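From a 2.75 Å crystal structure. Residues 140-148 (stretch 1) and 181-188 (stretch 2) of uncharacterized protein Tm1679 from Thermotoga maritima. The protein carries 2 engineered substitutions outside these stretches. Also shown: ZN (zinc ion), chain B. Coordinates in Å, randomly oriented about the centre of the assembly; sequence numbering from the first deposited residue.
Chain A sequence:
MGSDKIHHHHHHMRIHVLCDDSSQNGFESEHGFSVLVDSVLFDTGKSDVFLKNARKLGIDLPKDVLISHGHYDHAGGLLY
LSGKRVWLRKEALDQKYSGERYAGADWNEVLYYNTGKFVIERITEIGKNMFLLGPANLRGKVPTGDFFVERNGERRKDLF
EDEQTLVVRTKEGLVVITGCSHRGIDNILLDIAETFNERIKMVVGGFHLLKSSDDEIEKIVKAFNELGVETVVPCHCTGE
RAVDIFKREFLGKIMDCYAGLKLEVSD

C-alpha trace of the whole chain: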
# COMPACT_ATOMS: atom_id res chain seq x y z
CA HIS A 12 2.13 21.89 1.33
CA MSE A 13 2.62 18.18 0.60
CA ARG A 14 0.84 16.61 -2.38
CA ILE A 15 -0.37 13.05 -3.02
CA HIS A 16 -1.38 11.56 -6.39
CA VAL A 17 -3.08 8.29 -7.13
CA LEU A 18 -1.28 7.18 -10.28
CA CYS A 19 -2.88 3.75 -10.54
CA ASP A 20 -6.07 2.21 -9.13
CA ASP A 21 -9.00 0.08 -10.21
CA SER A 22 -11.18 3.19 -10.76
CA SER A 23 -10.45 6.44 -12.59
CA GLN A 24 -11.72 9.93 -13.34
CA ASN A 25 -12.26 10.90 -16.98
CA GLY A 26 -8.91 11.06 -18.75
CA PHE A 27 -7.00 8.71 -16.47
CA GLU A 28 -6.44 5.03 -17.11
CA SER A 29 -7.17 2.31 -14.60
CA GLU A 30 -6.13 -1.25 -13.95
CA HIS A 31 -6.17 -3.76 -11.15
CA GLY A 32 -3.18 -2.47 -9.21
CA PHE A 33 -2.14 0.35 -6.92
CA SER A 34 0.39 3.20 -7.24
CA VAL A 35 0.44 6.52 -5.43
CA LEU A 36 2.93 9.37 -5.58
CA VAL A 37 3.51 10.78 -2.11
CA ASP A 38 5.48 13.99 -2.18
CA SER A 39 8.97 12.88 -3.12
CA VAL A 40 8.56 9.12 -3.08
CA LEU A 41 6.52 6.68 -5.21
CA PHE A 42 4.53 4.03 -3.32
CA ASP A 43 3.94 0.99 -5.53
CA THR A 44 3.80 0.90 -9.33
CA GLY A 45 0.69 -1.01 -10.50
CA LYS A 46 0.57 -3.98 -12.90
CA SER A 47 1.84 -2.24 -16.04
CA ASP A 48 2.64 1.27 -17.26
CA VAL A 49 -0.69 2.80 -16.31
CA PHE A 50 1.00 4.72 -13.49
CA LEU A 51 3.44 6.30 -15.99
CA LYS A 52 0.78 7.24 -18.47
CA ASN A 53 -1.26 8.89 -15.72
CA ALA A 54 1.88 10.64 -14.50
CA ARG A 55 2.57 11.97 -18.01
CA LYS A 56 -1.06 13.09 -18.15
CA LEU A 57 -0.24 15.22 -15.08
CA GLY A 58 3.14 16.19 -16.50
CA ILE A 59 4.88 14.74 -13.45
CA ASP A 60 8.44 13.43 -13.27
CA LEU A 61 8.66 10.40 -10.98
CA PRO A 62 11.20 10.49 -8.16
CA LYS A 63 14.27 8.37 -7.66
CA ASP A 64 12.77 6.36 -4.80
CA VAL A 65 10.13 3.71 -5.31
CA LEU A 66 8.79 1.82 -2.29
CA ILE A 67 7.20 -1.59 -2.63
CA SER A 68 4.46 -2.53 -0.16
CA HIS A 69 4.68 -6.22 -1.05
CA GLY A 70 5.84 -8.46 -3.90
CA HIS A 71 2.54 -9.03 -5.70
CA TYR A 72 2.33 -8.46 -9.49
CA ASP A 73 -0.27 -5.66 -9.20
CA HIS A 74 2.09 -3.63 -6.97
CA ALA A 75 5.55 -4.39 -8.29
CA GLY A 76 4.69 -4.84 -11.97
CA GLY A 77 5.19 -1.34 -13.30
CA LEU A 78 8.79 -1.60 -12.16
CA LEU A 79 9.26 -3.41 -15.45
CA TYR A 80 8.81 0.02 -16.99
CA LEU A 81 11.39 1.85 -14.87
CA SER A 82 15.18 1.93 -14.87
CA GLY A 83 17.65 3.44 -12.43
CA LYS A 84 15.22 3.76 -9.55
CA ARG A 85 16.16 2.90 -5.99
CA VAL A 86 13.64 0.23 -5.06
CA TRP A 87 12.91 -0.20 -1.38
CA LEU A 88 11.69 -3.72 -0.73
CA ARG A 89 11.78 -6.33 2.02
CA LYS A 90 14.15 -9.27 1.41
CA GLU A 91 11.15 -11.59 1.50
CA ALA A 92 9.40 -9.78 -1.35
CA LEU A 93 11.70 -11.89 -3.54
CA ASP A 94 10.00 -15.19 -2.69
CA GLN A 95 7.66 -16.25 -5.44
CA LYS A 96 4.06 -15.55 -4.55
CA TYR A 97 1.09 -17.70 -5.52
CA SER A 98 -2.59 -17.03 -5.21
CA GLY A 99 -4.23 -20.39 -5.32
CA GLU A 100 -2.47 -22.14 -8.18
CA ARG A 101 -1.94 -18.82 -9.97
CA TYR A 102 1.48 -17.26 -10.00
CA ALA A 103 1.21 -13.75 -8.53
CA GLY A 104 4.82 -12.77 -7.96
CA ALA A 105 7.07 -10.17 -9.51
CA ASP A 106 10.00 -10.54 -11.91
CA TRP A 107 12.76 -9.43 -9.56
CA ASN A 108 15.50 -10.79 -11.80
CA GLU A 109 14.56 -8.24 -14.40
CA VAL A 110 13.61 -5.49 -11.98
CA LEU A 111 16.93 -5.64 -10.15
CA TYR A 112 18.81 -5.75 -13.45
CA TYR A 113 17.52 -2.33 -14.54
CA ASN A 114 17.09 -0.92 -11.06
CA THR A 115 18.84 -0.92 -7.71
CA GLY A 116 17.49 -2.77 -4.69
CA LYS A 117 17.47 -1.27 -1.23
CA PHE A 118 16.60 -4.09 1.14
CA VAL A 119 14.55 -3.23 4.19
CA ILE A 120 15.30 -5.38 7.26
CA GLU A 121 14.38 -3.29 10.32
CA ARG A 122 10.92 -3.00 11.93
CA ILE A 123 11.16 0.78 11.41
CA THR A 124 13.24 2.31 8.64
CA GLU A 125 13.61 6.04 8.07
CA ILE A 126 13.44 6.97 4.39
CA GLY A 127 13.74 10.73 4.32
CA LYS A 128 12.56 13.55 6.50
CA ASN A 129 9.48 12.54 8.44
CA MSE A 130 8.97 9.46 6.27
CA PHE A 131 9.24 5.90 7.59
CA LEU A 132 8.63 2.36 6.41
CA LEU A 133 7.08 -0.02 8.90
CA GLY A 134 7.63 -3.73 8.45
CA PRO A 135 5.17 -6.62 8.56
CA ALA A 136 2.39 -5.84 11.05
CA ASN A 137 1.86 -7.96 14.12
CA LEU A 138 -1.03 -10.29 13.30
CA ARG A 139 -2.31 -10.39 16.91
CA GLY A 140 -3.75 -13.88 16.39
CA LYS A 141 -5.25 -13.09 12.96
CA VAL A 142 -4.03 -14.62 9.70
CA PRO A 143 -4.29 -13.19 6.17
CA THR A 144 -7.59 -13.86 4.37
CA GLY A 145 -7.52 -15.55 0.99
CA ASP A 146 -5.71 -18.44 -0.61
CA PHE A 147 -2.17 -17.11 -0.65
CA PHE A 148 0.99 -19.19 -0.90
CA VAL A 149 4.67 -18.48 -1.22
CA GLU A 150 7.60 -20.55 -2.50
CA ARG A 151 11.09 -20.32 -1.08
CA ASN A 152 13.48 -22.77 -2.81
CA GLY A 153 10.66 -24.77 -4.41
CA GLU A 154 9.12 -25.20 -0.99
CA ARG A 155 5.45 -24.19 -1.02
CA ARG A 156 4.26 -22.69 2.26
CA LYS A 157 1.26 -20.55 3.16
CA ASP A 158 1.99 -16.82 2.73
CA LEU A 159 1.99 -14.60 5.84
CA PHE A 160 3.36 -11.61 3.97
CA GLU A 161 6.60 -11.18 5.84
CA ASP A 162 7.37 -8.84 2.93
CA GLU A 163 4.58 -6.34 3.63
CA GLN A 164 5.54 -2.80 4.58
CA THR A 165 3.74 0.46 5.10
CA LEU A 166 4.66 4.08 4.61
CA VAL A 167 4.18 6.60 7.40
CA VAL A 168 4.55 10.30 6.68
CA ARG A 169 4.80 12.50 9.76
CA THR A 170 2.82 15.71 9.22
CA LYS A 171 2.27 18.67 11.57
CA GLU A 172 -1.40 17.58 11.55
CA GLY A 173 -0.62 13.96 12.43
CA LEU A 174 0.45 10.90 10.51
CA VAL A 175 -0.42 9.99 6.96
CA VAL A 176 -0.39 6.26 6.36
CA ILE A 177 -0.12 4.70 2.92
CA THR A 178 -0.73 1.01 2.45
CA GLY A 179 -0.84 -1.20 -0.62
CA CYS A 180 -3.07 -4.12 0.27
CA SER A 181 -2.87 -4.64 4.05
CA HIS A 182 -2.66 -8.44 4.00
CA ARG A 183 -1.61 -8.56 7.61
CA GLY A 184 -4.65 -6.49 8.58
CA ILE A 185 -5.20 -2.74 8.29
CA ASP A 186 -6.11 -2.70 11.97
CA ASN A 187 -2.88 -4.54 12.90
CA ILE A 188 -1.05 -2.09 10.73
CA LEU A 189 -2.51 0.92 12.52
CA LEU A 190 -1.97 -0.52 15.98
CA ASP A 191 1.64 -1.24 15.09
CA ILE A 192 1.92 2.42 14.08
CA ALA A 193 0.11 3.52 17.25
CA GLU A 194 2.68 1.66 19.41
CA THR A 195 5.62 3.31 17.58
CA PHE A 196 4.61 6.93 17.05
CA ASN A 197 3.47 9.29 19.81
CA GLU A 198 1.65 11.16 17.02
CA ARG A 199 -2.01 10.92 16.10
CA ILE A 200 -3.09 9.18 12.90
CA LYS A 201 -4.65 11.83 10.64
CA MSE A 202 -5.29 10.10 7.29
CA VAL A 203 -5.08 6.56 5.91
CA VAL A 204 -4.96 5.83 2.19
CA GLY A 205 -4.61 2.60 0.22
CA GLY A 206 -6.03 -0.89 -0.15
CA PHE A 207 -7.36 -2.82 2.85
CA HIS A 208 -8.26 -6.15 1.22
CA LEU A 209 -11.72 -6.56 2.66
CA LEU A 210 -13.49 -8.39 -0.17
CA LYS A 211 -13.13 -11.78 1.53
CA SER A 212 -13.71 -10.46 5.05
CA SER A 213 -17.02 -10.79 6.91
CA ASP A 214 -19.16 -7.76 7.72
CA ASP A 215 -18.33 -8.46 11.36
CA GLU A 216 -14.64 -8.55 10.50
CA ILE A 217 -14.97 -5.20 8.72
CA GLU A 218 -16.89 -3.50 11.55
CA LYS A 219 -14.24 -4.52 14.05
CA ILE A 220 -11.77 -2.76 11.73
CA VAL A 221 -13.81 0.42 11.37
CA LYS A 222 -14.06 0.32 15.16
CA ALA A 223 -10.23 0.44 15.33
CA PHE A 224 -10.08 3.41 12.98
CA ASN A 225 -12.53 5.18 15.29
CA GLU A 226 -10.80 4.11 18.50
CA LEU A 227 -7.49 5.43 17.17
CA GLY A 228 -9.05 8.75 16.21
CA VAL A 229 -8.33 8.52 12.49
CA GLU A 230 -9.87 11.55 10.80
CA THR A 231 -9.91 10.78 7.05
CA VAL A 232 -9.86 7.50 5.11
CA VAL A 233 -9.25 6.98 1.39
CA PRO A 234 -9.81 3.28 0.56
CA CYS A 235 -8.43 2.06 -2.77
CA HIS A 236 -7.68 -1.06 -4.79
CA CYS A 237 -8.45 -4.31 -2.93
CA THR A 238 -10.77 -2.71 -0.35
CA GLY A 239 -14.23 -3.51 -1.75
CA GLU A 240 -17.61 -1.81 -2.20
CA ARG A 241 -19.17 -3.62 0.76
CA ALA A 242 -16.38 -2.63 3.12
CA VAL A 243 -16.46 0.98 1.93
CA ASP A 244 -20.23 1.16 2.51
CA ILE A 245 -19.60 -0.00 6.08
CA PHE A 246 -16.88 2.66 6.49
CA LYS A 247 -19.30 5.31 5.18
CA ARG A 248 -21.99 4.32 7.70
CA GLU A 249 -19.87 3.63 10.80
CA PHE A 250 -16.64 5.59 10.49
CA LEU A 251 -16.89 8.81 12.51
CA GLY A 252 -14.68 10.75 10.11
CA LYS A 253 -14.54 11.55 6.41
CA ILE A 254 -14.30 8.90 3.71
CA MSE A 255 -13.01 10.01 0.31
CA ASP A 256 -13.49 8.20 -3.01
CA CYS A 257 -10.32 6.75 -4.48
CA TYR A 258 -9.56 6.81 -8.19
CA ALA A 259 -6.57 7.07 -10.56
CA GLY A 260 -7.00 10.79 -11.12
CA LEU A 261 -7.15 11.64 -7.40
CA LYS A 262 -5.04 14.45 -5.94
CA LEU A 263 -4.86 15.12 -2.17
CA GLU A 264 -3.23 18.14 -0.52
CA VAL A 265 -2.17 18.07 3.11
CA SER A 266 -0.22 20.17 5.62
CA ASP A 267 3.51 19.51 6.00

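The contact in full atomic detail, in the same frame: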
# COMPACT_ATOMS: atom_id res chain seq x y z
N GLY A 140 -2.89 -12.71 16.43
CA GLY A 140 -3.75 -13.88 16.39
C GLY A 140 -4.56 -14.05 15.11
O GLY A 140 -5.14 -15.10 14.89
N LYS A 141 -4.60 -13.01 14.27
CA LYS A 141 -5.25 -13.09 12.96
C LYS A 141 -4.29 -13.62 11.91
O LYS A 141 -3.09 -13.59 12.09
CB LYS A 141 -5.80 -11.73 12.52
CG LYS A 141 -6.98 -11.24 13.36
CD LYS A 141 -7.39 -9.82 12.99
CE LYS A 141 -7.73 -9.71 11.50
NZ LYS A 141 -7.68 -8.30 10.98
N VAL A 142 -4.84 -14.14 10.81
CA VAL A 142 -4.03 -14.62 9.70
C VAL A 142 -4.65 -14.12 8.40
O VAL A 142 -5.87 -13.98 8.32
CB VAL A 142 -3.95 -16.15 9.68
CG1 VAL A 142 -3.46 -16.67 11.01
CG2 VAL A 142 -5.31 -16.75 9.34
N PRO A 143 -3.81 -13.85 7.39
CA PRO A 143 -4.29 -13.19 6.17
C PRO A 143 -5.47 -13.94 5.55
O PRO A 143 -5.47 -15.16 5.61
CB PRO A 143 -3.07 -13.23 5.25
CG PRO A 143 -1.91 -13.27 6.18
CD PRO A 143 -2.37 -14.11 7.34
N THR A 144 -6.46 -13.22 5.02
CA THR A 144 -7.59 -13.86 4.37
C THR A 144 -7.19 -14.18 2.94
O THR A 144 -6.28 -13.56 2.39
CB THR A 144 -8.91 -13.02 4.40
OG1 THR A 144 -8.71 -11.76 3.75
CG2 THR A 144 -9.36 -12.77 5.82
N GLY A 145 -7.85 -15.16 2.34
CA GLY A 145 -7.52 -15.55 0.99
C GLY A 145 -6.79 -16.87 0.88
O GLY A 145 -6.65 -17.61 1.85
N ASP A 146 -6.32 -17.16 -0.33
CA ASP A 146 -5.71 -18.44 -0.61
C ASP A 146 -4.27 -18.27 -1.04
O ASP A 146 -3.84 -18.83 -2.04
CB ASP A 146 -6.49 -19.14 -1.71
CG ASP A 146 -6.38 -20.62 -1.63
OD1 ASP A 146 -6.12 -21.11 -0.50
OD2 ASP A 146 -6.56 -21.30 -2.66
N PHE A 147 -3.52 -17.50 -0.27
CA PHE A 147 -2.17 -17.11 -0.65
C PHE A 147 -1.08 -18.11 -0.26
O PHE A 147 -1.08 -18.64 0.85
CB PHE A 147 -1.87 -15.72 -0.10
CG PHE A 147 -2.78 -14.66 -0.62
CD1 PHE A 147 -2.74 -14.29 -1.95
CD2 PHE A 147 -3.69 -14.04 0.22
CE1 PHE A 147 -3.60 -13.33 -2.45
CE2 PHE A 147 -4.55 -13.07 -0.26
CZ PHE A 147 -4.50 -12.72 -1.60
N PHE A 148 -0.16 -18.36 -1.19
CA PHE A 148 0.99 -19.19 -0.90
C PHE A 148 2.26 -18.50 -1.31
O PHE A 148 2.24 -17.50 -2.02
CB PHE A 148 0.88 -20.51 -1.64
CG PHE A 148 -0.27 -21.34 -1.19
CD1 PHE A 148 -0.08 -22.38 -0.30
CD2 PHE A 148 -1.54 -21.07 -1.64
CE1 PHE A 148 -1.14 -23.13 0.12
CE2 PHE A 148 -2.59 -21.83 -1.22
CZ PHE A 148 -2.39 -22.85 -0.34
N SER A 181 -2.58 -4.31 2.65
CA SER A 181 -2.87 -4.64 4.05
C SER A 181 -3.24 -6.10 4.25
O SER A 181 -4.31 -6.39 4.77
CB SER A 181 -3.99 -3.76 4.59
OG SER A 181 -3.71 -2.39 4.38
N HIS A 182 -2.36 -7.01 3.88
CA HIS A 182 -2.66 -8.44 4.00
C HIS A 182 -2.60 -8.90 5.45
O HIS A 182 -3.27 -9.84 5.86
CB HIS A 182 -1.69 -9.25 3.15
CG HIS A 182 -2.02 -9.25 1.69
ND1 HIS A 182 -3.11 -9.91 1.18
CD2 HIS A 182 -1.39 -8.69 0.63
CE1 HIS A 182 -3.14 -9.76 -0.13
NE2 HIS A 182 -2.11 -9.02 -0.49
N ARG A 183 -1.78 -8.21 6.22
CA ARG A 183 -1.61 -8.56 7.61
C ARG A 183 -2.69 -7.95 8.48
O ARG A 183 -2.76 -8.23 9.66
CB ARG A 183 -0.23 -8.13 8.09
CG ARG A 183 0.91 -8.91 7.45
CD ARG A 183 2.08 -8.92 8.42
NE ARG A 183 2.75 -10.20 8.43
CZ ARG A 183 3.23 -10.78 9.51
NH1 ARG A 183 3.12 -10.19 10.68
NH2 ARG A 183 3.82 -11.96 9.42
N GLY A 184 -3.54 -7.12 7.87
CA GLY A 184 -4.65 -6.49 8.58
C GLY A 184 -4.46 -4.99 8.76
O GLY A 184 -3.47 -4.57 9.35
N ILE A 185 -5.38 -4.18 8.25
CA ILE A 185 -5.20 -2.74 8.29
C ILE A 185 -5.26 -2.25 9.72
O ILE A 185 -4.58 -1.31 10.10
CB ILE A 185 -6.21 -2.00 7.41
CG1 ILE A 185 -5.96 -0.49 7.42
CG2 ILE A 185 -7.61 -2.26 7.90
CD1 ILE A 185 -4.57 -0.08 7.18
N ASP A 186 -6.07 -2.93 10.53
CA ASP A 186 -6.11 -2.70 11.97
C ASP A 186 -4.79 -3.03 12.67
O ASP A 186 -4.31 -2.26 13.50
CB ASP A 186 -7.28 -3.43 12.63
CG ASP A 186 -7.28 -4.95 12.41
OD1 ASP A 186 -6.75 -5.43 11.38
OD2 ASP A 186 -7.84 -5.67 13.26
N ASN A 187 -4.20 -4.18 12.35
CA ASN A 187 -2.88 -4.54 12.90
C ASN A 187 -1.84 -3.53 12.51
O ASN A 187 -0.94 -3.18 13.27
CB ASN A 187 -2.46 -5.93 12.44
CG ASN A 187 -3.20 -7.01 13.17
OD1 ASN A 187 -3.49 -6.86 14.35
ND2 ASN A 187 -3.52 -8.10 12.48
N ILE A 188 -1.98 -3.05 11.28
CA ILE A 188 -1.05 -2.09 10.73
C ILE A 188 -1.12 -0.80 11.51
O ILE A 188 -0.10 -0.23 11.87
CB ILE A 188 -1.32 -1.88 9.24
CG1 ILE A 188 -0.85 -3.12 8.46
CG2 ILE A 188 -0.65 -0.62 8.75
CD1 ILE A 188 -1.21 -3.14 6.99
ZN ZN B . -1.59 -8.22 -2.66
O HOH W 1 -6.05 -9.99 5.62
O HOH W 2 -4.83 -11.00 2.93

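The contact is small, burying 287 Å² over both sides, and His-182 is its hub, with both ring nitrogens and its carbonyl engaged. Its NE2 binds the zinc ion at 2.4 Å, which leaves ND1 to act as a donor: His-182 ND1 lies 2.7 Å from water 2, which in turn donates to Thr-144 O at 3.0 Å. The carbonyl His-182 O accepts from water 1 at 2.8 Å, and the same water weakly accepts from Thr-144 N at 3.3 Å. Two waters thus tie both backbone polar groups of Thr-144 to one histidine. Pro-143, with no NH to satisfy, suits the place beside that carbonyl; its CA makes a CA-H...O contact with His-182 O at 3.5 Å. The CA-to-CB bond of Phe-147 (chi1 m) points toward the other stretch, and its ring face receives the imidazole edge of His-182, planes at 76° and centroids 4.8 Å apart.

At the other end, Lys-141 reaches along its chain to a salt bridge, NZ to Asp-186 OD1 at 3.0 Å, though the hydrogen-bond geometry is weak. Gly-184, the helix N-cap, has backbone angles that call for glycine, and a CB there would crowd Lys-141 NZ. Beside the lysine's aliphatic part (Lys-141 CD to Asn-187 ND2, 4.3 Å), Asn-187 ND2 donates to Arg-183 O at 2.9 Å, nearly straight, satisfying that carbonyl within its own stretch.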